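Local coordinates for uncharacterized protein (PDB 5CAG) that is a putative anchoring subunit of a bacterial fimbrium and probably a lipoprotein of the outer membrane, at residues 105-110 with 161-166; 149-154 with 196-201; 237-242 with 283-288. All coordinates share one frame; numbering follows the deposited sequence.

In the fold
The three contacts crowd into one strand-rich region of this elongated chain, their centres about 15 to 16 Å from one another. Contact 1 lays a loop on strand 159-167, contact 2 pairs strand 134-154 with strand 197-205, and contact 3 folds segment 283-288, near the end of the modelled chain, against the end of strand 232-239. Contacts 1 and 3 meet through adjacent strands: Ile238 N probably bonds Thr161 O, 2.8 Å apart. Contacts 2 and 3 join where Lys154 N comes within 2.8 Å of Ile283 O. Contacts 1 and 2 do not touch, their nearest atoms being about 5 Å apart. The ligand here, a sulfate at contact 2, probably derives from the crystallisation liquor.

Contact 1: residues 105-110 with 161-166; sequences EGTEKM and TVVGSI
Met110, a selenomethionine, reaches from the loop 105-110 and lays its tip along the strand 161-166. Met110 CG stands anti to the carbonyl carbon (chi1 -54°) and the chain is extended beyond it, so SE reaches Ser165 while CE lies against both Ser165 and Val163, the two strand residues that point at the loop. Met110 SE lies 4.0 Å from Ser165 CB. The terminal methyl, Met110 CE, is 3.9 Å from Ser165 OG. On its other contact, Met110 CE is 4.2 Å from Val163 CG1.

The same CG1 branch of Val163, anti to its backbone N, also meets Thr107, whose side chain crosses it at about a right angle. There the methyl CG2 of Thr107 does the touching, 4.1 Å from Val163 CG1. The hydroxyl of Thr107 serves the loop instead, hydrogen-bonding Ile104 O. No hydrogen bond links the two segments, so this is van der Waals packing of buried side chains. Within the loop, Met110 N bonds Thr107 O at 3.0 Å across a helical-type bend; Met110 O is also held by Asn98 ND2. Lys109 NZ makes a salt bridge with Glu108 OE2, 2.8 Å away, meeting it from above the carboxylate plane.

The loop belongs to the long connection between strands 93-96 and 118-127. The strand it overlies runs between 187-193 and 232-239, antiparallel to both. Tyr188 of strand 187-193 packs against both Met110 and Val163, and Ile104 adds a further side chain beside Val163.

Contact 2: residues 149-154 with 196-201; sequences FAVEAK and NKVTAF. With SO4 (sulfate ion), chain J.
Two neighbouring strands, 149-154 and 197-201, form an antiparallel beta-sheet pair in a protein whose sequence family belongs to the transthyretin clan. Phe149 with Ala200 and Val151 with Val198 are hydrogen-bonded pairs, each closed by two backbone bonds lying in the carbonyl planes; Val151 N to Val198 O measures 3.0 Å.

The close-packed face carries Phe149, Val151, Val198 and Ala200. The side chains of Val151 and Val198 run abreast, with Val151 CG1 3.5 Å from Val198 CG2. Phe149 CG is wedged between its own backbone N and C (chi1 72°), which swings the ring to Ala200, Phe149 CE2 lying 3.6 Å from Ala200 CB. Leu235 of strand 232-239 packs against Phe149, Val151 and Val198 alike.

The other face is looser toward its exposed end. Ala150 CB still touches Thr199 OG1, but Glu152 and Lys197 spread apart, Glu152 OE1 and Lys197 NZ lying 6.2 Å from each other despite their opposite charges. Ala153 N bonds Asn196 O from above its carbonyl plane. At this end Asn196 N and Lys197 N both donate to the sulfate oxygen O4, each at 2.8 Å.

Contact 3: residues 237-242 with 283-288; sequences FIKTDN and IEVDKP
Phe237 presents one ring face to Val285, whose CG2 methyl stands over it in a CH-pi contact, 4.1 Å from the ring centroid and 17° off the normal. Phe237 lies near the end of strand 232-239, two residues before the type I turn, residues 239-242, that joins strands 232-239 and 244-250 into a beta hairpin. Segment 283-288 runs alongside in nearly the same direction, 12° apart. Farther along the ring, Ile283 crosses obliquely and brings its CG2 to 3.9 Å from Phe237 CZ. These three side chains are buried, and Val159 and Ala247 of the flanking strands extend the apolar packing.

Beyond the ring the contact becomes more exposed. The side chains of Lys239 and Val285 pass each other head to tail, Lys239 CG lying 4.2 Å from Val285 CG1. With its chain extended beyond CG, Lys239 lays its last methylene against the backbone of the other segment, Lys239 CE being 3.4 Å from Asp286 O. The Asp286 carboxylate is more distant, its OD2 lying 5.6 Å from Lys239 NZ, so any attraction between the charges is probably modest.

Gln245, on the second strand of the hairpin, hydrogen-bonds segment 283-288 with both ends of its amide, NE2 donating to Glu284 O and OE1 accepting from Asp286 N. The turn itself ends the contact at Pro288. Thr240 OG1 approaches CG of the proline ring, while Asp241, whose OD1 accepts a hydrogen bond from Thr243 N, sets its other carboxylate oxygen, OD2, 3.3 Å from Pro288 CB.

Contact 1: residues 105-110 with 161-166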
loop_
_atom_site.group_PDB
_atom_site.type_symbol
_atom_site.label_atom_id
_atom_site.label_comp_id
_atom_site.label_asym_id
_atom_site.label_seq_id
_atom_site.Cartn_x
_atom_site.Cartn_y
_atom_site.Cartn_z
ATOM N N GLU A 105 -9.279 -7.560 22.065
ATOM C CA GLU A 105 -8.626 -8.850 21.868
ATOM C C GLU A 105 -8.557 -9.195 20.414
ATOM O O GLU A 105 -9.543 -9.031 19.721
ATOM C CB GLU A 105 -9.387 -9.960 22.592
ATOM C CG GLU A 105 -8.687 -11.315 22.573
ATOM C CD GLU A 105 -7.389 -11.371 23.366
ATOM O OE1 GLU A 105 -7.452 -11.390 24.620
ATOM O OE2 GLU A 105 -6.306 -11.384 22.733
ATOM N N GLY A 106 -7.397 -9.663 19.970
ATOM C CA GLY A 106 -7.159 -10.107 18.606
ATOM C C GLY A 106 -6.635 -9.087 17.627
ATOM O O GLY A 106 -6.312 -9.462 16.494
ATOM N N THR A 107 -6.566 -7.797 18.027
ATOM C CA THR A 107 -6.070 -6.721 17.158
ATOM C C THR A 107 -4.563 -6.865 16.936
ATOM O O THR A 107 -4.061 -6.385 15.927
ATOM C CB THR A 107 -6.421 -5.328 17.692
ATOM O OG1 THR A 107 -5.868 -5.149 19.000
ATOM C CG2 THR A 107 -7.895 -5.069 17.697
ATOM N N GLU A 108 -3.850 -7.548 17.853
ATOM C CA GLU A 108 -2.407 -7.788 17.751
ATOM C C GLU A 108 -2.080 -8.651 16.508
ATOM O O GLU A 108 -1.011 -8.512 15.930
ATOM C CB GLU A 108 -1.859 -8.441 19.046
ATOM C CG GLU A 108 -2.477 -9.788 19.441
ATOM C CD GLU A 108 -3.739 -9.808 20.295
ATOM O OE1 GLU A 108 -4.387 -8.748 20.464
ATOM O OE2 GLU A 108 -4.084 -10.905 20.792
ATOM N N LYS A 109 -3.012 -9.517 16.091
ATOM C CA LYS A 109 -2.851 -10.404 14.946
ATOM C C LYS A 109 -3.078 -9.634 13.626
ATOM O O LYS A 109 -2.756 -10.143 12.549
ATOM C CB LYS A 109 -3.817 -11.602 15.090
ATOM C CG LYS A 109 -3.322 -12.616 16.133
ATOM C CD LYS A 109 -4.427 -13.465 16.818
ATOM C CE LYS A 109 -4.740 -13.052 18.253
ATOM N NZ LYS A 109 -3.564 -13.142 19.170
HETATM N N MSE A 110 -3.624 -8.408 13.721
HETATM C CA MSE A 110 -3.943 -7.528 12.595
HETATM C C MSE A 110 -2.842 -6.489 12.325
HETATM O O MSE A 110 -2.011 -6.218 13.191
HETATM C CB MSE A 110 -5.246 -6.780 12.869
HETATM C CG MSE A 110 -6.405 -7.676 13.206
HETATM SE SE MSE A 110 -7.978 -6.603 13.627
HETATM C CE MSE A 110 -9.160 -7.994 14.294
ATOM N N THR A 161 -18.372 -0.963 21.024
ATOM C CA THR A 161 -17.506 -0.598 19.909
ATOM C C THR A 161 -17.436 -1.727 18.904
ATOM O O THR A 161 -17.653 -2.882 19.276
ATOM C CB THR A 161 -16.122 -0.158 20.385
ATOM O OG1 THR A 161 -15.435 0.428 19.274
ATOM C CG2 THR A 161 -15.315 -1.278 21.041
ATOM N N VAL A 162 -17.173 -1.376 17.619
ATOM C CA VAL A 162 -17.032 -2.330 16.502
ATOM C C VAL A 162 -15.626 -2.232 15.899
ATOM O O VAL A 162 -15.148 -1.116 15.616
ATOM C CB VAL A 162 -18.087 -2.151 15.400
ATOM C CG1 VAL A 162 -18.163 -3.389 14.531
ATOM C CG2 VAL A 162 -19.446 -1.840 15.982
ATOM N N VAL A 163 -14.981 -3.394 15.693
ATOM C CA VAL A 163 -13.645 -3.492 15.125
ATOM C C VAL A 163 -13.743 -4.285 13.813
ATOM O O VAL A 163 -14.108 -5.474 13.810
ATOM C CB VAL A 163 -12.614 -4.081 16.145
ATOM C CG1 VAL A 163 -11.357 -4.649 15.478
ATOM C CG2 VAL A 163 -12.218 -3.030 17.169
ATOM N N GLY A 164 -13.423 -3.612 12.712
ATOM C CA GLY A 164 -13.416 -4.240 11.400
ATOM C C GLY A 164 -12.055 -4.772 10.991
ATOM O O GLY A 164 -11.014 -4.234 11.381
ATOM N N SER A 165 -12.062 -5.827 10.188
ATOM C CA SER A 165 -10.872 -6.449 9.621
ATOM C C SER A 165 -11.229 -6.982 8.254
ATOM O O SER A 165 -12.383 -7.373 8.023
ATOM C CB SER A 165 -10.315 -7.553 10.513
ATOM O OG SER A 165 -11.296 -8.421 11.065
ATOM N N ILE A 166 -10.269 -6.946 7.324
ATOM C CA ILE A 166 -10.497 -7.449 5.978
ATOM C C ILE A 166 -9.299 -8.320 5.579
ATOM O O ILE A 166 -8.133 -7.890 5.597
ATOM C CB ILE A 166 -10.843 -6.333 4.966
ATOM C CG1 ILE A 166 -11.175 -6.892 3.584
ATOM C CG2 ILE A 166 -9.774 -5.258 4.902
ATOM C CD1 ILE A 166 -12.429 -6.432 3.044
#

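Contact 2: residues 149-154 with 196-201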
loop_
_atom_site.group_PDB
_atom_site.type_symbol
_atom_site.label_atom_id
_atom_site.label_comp_id
_atom_site.label_asym_id
_atom_site.label_seq_id
_atom_site.Cartn_x
_atom_site.Cartn_y
_atom_site.Cartn_z
ATOM N N PHE A 149 -17.673 1.170 2.900
ATOM C CA PHE A 149 -18.912 0.399 2.833
ATOM C C PHE A 149 -19.839 0.806 3.962
ATOM O O PHE A 149 -19.435 1.490 4.913
ATOM C CB PHE A 149 -18.652 -1.118 2.879
ATOM C CG PHE A 149 -18.226 -1.628 4.237
ATOM C CD1 PHE A 149 -19.171 -2.022 5.181
ATOM C CD2 PHE A 149 -16.884 -1.696 4.583
ATOM C CE1 PHE A 149 -18.779 -2.451 6.447
ATOM C CE2 PHE A 149 -16.498 -2.160 5.844
ATOM C CZ PHE A 149 -17.450 -2.524 6.767
ATOM N N ALA A 150 -21.080 0.358 3.856
ATOM C CA ALA A 150 -22.088 0.545 4.880
ATOM C C ALA A 150 -22.953 -0.711 4.930
ATOM O O ALA A 150 -23.284 -1.265 3.880
ATOM C CB ALA A 150 -22.919 1.785 4.601
ATOM N N VAL A 151 -23.215 -1.234 6.133
ATOM C CA VAL A 151 -24.048 -2.414 6.230
ATOM C C VAL A 151 -25.036 -2.216 7.376
ATOM O O VAL A 151 -24.724 -1.619 8.407
ATOM C CB VAL A 151 -23.253 -3.732 6.308
ATOM C CG1 VAL A 151 -22.374 -3.790 7.537
ATOM C CG2 VAL A 151 -24.169 -4.942 6.241
ATOM N N GLU A 152 -26.256 -2.652 7.136
ATOM C CA GLU A 152 -27.345 -2.541 8.079
ATOM C C GLU A 152 -27.186 -3.583 9.189
ATOM O O GLU A 152 -26.928 -4.749 8.881
ATOM C CB GLU A 152 -28.634 -2.748 7.298
ATOM C CG GLU A 152 -29.856 -2.066 7.861
ATOM C CD GLU A 152 -31.053 -2.356 6.984
ATOM O OE1 GLU A 152 -31.104 -1.804 5.860
ATOM O OE2 GLU A 152 -31.890 -3.201 7.383
ATOM N N ALA A 153 -27.313 -3.167 10.476
ATOM C CA ALA A 153 -27.196 -4.065 11.634
ATOM C C ALA A 153 -28.184 -3.711 12.779
ATOM O O ALA A 153 -28.231 -2.568 13.270
ATOM C CB ALA A 153 -25.777 -4.071 12.147
ATOM N N LYS A 154 -28.964 -4.725 13.204
ATOM C CA LYS A 154 -29.972 -4.606 14.262
ATOM C C LYS A 154 -29.332 -4.652 15.648
ATOM O O LYS A 154 -28.372 -5.399 15.872
ATOM C CB LYS A 154 -31.020 -5.731 14.126
ATOM C CG LYS A 154 -32.312 -5.546 14.941
ATOM C CD LYS A 154 -33.314 -6.700 14.741
ATOM C CE LYS A 154 -34.356 -6.796 15.840
ATOM N NZ LYS A 154 -35.311 -7.930 15.632
ATOM N N ASN A 196 -28.986 1.965 12.986
ATOM C CA ASN A 196 -29.376 0.816 12.180
ATOM C C ASN A 196 -28.312 0.434 11.132
ATOM O O ASN A 196 -28.441 -0.612 10.511
ATOM C CB ASN A 196 -30.711 1.112 11.507
ATOM C CG ASN A 196 -31.813 1.411 12.503
ATOM O OD1 ASN A 196 -32.419 0.500 13.094
ATOM N ND2 ASN A 196 -32.042 2.700 12.762
ATOM N N LYS A 197 -27.254 1.244 10.974
ATOM C CA LYS A 197 -26.160 1.046 10.014
ATOM C C LYS A 197 -24.817 1.075 10.690
ATOM O O LYS A 197 -24.698 1.604 11.793
ATOM C CB LYS A 197 -26.172 2.181 8.950
ATOM C CG LYS A 197 -26.809 1.794 7.622
ATOM C CD LYS A 197 -27.068 2.991 6.696
ATOM C CE LYS A 197 -28.046 2.597 5.603
ATOM N NZ LYS A 197 -28.593 3.775 4.884
ATOM N N VAL A 198 -23.781 0.570 9.999
ATOM C CA VAL A 198 -22.377 0.664 10.403
ATOM C C VAL A 198 -21.604 1.058 9.157
ATOM O O VAL A 198 -21.827 0.494 8.084
ATOM C CB VAL A 198 -21.734 -0.510 11.166
ATOM C CG1 VAL A 198 -22.337 -0.671 12.548
ATOM C CG2 VAL A 198 -21.760 -1.806 10.391
ATOM N N THR A 199 -20.771 2.091 9.278
ATOM C CA THR A 199 -20.025 2.640 8.159
ATOM C C THR A 199 -18.540 2.521 8.444
ATOM O O THR A 199 -18.126 2.765 9.562
ATOM C CB THR A 199 -20.503 4.078 7.964
ATOM O OG1 THR A 199 -21.825 4.047 7.412
ATOM C CG2 THR A 199 -19.593 4.884 7.060
ATOM N N ALA A 200 -17.742 2.115 7.463
ATOM C CA ALA A 200 -16.303 1.995 7.660
ATOM C C ALA A 200 -15.533 2.338 6.388
ATOM O O ALA A 200 -16.086 2.310 5.282
ATOM C CB ALA A 200 -15.941 0.602 8.136
ATOM N N PHE A 201 -14.267 2.737 6.574
ATOM C CA PHE A 201 -13.341 3.137 5.516
ATOM C C PHE A 201 -12.035 2.429 5.734
ATOM O O PHE A 201 -11.576 2.353 6.882
ATOM C CB PHE A 201 -13.116 4.658 5.553
ATOM C CG PHE A 201 -14.334 5.487 5.227
ATOM C CD1 PHE A 201 -15.334 5.695 6.175
ATOM C CD2 PHE A 201 -14.476 6.085 3.979
ATOM C CE1 PHE A 201 -16.485 6.434 5.856
ATOM C CE2 PHE A 201 -15.626 6.837 3.666
ATOM C CZ PHE A 201 -16.617 7.011 4.609
HETATM S S SO4 J . -28.266 5.291 11.128
HETATM O O1 SO4 J . -27.722 6.260 12.103
HETATM O O2 SO4 J . -29.733 5.235 11.214
HETATM O O3 SO4 J . -27.843 5.650 9.765
HETATM O O4 SO4 J . -27.767 3.958 11.407
#

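Contact 3: residues 237-242 with 283-288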
loop_
_atom_site.group_PDB
_atom_site.type_symbol
_atom_site.label_atom_id
_atom_site.label_comp_id
_atom_site.label_asym_id
_atom_site.label_seq_id
_atom_site.Cartn_x
_atom_site.Cartn_y
_atom_site.Cartn_z
ATOM N N PHE A 237 -18.172 -7.162 17.002
ATOM C CA PHE A 237 -18.980 -6.294 17.845
ATOM C C PHE A 237 -18.654 -6.556 19.280
ATOM O O PHE A 237 -18.858 -7.679 19.747
ATOM C CB PHE A 237 -20.486 -6.481 17.606
ATOM C CG PHE A 237 -20.948 -6.214 16.197
ATOM C CD1 PHE A 237 -21.299 -4.931 15.795
ATOM C CD2 PHE A 237 -21.065 -7.253 15.278
ATOM C CE1 PHE A 237 -21.709 -4.680 14.482
ATOM C CE2 PHE A 237 -21.471 -7.004 13.967
ATOM C CZ PHE A 237 -21.788 -5.719 13.575
ATOM N N ILE A 238 -18.124 -5.540 19.986
ATOM C CA ILE A 238 -17.880 -5.624 21.423
ATOM C C ILE A 238 -19.153 -5.119 22.095
ATOM O O ILE A 238 -19.518 -3.959 21.902
ATOM C CB ILE A 238 -16.626 -4.833 21.850
ATOM C CG1 ILE A 238 -15.357 -5.270 21.069
ATOM C CG2 ILE A 238 -16.446 -4.893 23.361
ATOM C CD1 ILE A 238 -14.933 -6.739 21.258
ATOM N N LYS A 239 -19.865 -5.995 22.804
ATOM C CA LYS A 239 -21.134 -5.650 23.457
ATOM C C LYS A 239 -20.926 -4.757 24.723
ATOM O O LYS A 239 -19.788 -4.541 25.143
ATOM C CB LYS A 239 -21.948 -6.921 23.811
ATOM C CG LYS A 239 -22.466 -7.729 22.612
ATOM C CD LYS A 239 -23.371 -8.849 23.123
ATOM C CE LYS A 239 -23.652 -9.980 22.174
ATOM N NZ LYS A 239 -24.124 -11.164 22.945
ATOM N N THR A 240 -22.031 -4.255 25.326
ATOM C CA THR A 240 -21.950 -3.371 26.487
ATOM C C THR A 240 -21.456 -4.118 27.712
ATOM O O THR A 240 -21.002 -3.478 28.664
ATOM C CB THR A 240 -23.261 -2.628 26.777
ATOM O OG1 THR A 240 -24.291 -3.538 27.170
ATOM C CG2 THR A 240 -23.704 -1.736 25.634
ATOM N N ASP A 241 -21.495 -5.454 27.689
ATOM C CA ASP A 241 -20.980 -6.257 28.795
ATOM C C ASP A 241 -19.582 -6.828 28.460
ATOM O O ASP A 241 -19.083 -7.712 29.167
ATOM C CB ASP A 241 -21.957 -7.365 29.136
ATOM C CG ASP A 241 -22.203 -8.370 28.043
ATOM O OD1 ASP A 241 -21.804 -8.099 26.879
ATOM O OD2 ASP A 241 -22.872 -9.398 28.327
ATOM N N ASN A 242 -18.956 -6.294 27.392
ATOM C CA ASN A 242 -17.629 -6.659 26.889
ATOM C C ASN A 242 -17.614 -8.069 26.279
ATOM O O ASN A 242 -16.568 -8.698 26.183
ATOM C CB ASN A 242 -16.564 -6.513 27.980
ATOM C CG ASN A 242 -16.662 -5.197 28.712
ATOM O OD1 ASN A 242 -16.557 -4.114 28.104
ATOM N ND2 ASN A 242 -16.927 -5.265 30.024
ATOM N N ILE A 283 -27.608 -8.869 9.850
ATOM C CA ILE A 283 -26.793 -8.793 11.072
ATOM C C ILE A 283 -27.678 -8.362 12.241
ATOM O O ILE A 283 -28.301 -7.300 12.191
ATOM C CB ILE A 283 -25.535 -7.879 10.939
ATOM C CG1 ILE A 283 -24.492 -8.510 10.021
ATOM C CG2 ILE A 283 -24.903 -7.598 12.294
ATOM C CD1 ILE A 283 -23.626 -7.529 9.324
ATOM N N GLU A 284 -27.710 -9.171 13.295
ATOM C CA GLU A 284 -28.440 -8.800 14.495
ATOM C C GLU A 284 -27.586 -9.043 15.715
ATOM O O GLU A 284 -27.135 -10.166 15.926
ATOM C CB GLU A 284 -29.769 -9.558 14.615
ATOM C CG GLU A 284 -30.503 -9.288 15.928
ATOM C CD GLU A 284 -31.963 -9.688 16.026
ATOM O OE1 GLU A 284 -32.516 -10.252 15.052
ATOM O OE2 GLU A 284 -32.571 -9.385 17.079
ATOM N N VAL A 285 -27.388 -8.003 16.529
ATOM C CA VAL A 285 -26.666 -8.117 17.796
ATOM C C VAL A 285 -27.698 -8.508 18.867
ATOM O O VAL A 285 -28.706 -7.810 19.055
ATOM C CB VAL A 285 -25.855 -6.855 18.177
ATOM C CG1 VAL A 285 -25.186 -7.028 19.533
ATOM C CG2 VAL A 285 -24.818 -6.540 17.111
ATOM N N ASP A 286 -27.471 -9.651 19.522
ATOM C CA ASP A 286 -28.384 -10.154 20.541
ATOM C C ASP A 286 -28.124 -9.453 21.859
ATOM O O ASP A 286 -26.964 -9.290 22.244
ATOM C CB ASP A 286 -28.251 -11.675 20.679
ATOM C CG ASP A 286 -28.482 -12.419 19.375
ATOM O OD1 ASP A 286 -29.608 -12.320 18.819
ATOM O OD2 ASP A 286 -27.539 -13.090 18.903
ATOM N N LYS A 287 -29.208 -9.004 22.525
ATOM C CA LYS A 287 -29.185 -8.327 23.821
ATOM C C LYS A 287 -28.284 -9.098 24.780
ATOM O O LYS A 287 -28.387 -10.324 24.846
ATOM C CB LYS A 287 -30.613 -8.185 24.404
ATOM C CG LYS A 287 -30.716 -7.364 25.707
ATOM C CD LYS A 287 -32.170 -7.163 26.185
ATOM C CE LYS A 287 -32.451 -5.772 26.726
ATOM N NZ LYS A 287 -33.903 -5.550 26.985
ATOM N N PRO A 288 -27.351 -8.417 25.484
ATOM C CA PRO A 288 -26.469 -9.145 26.400
ATOM C C PRO A 288 -27.263 -9.892 27.459
ATOM O O PRO A 288 -28.319 -9.417 27.904
ATOM C CB PRO A 288 -25.596 -8.046 27.013
ATOM C CG PRO A 288 -26.281 -6.791 26.740
ATOM C CD PRO A 288 -27.052 -6.973 25.489
#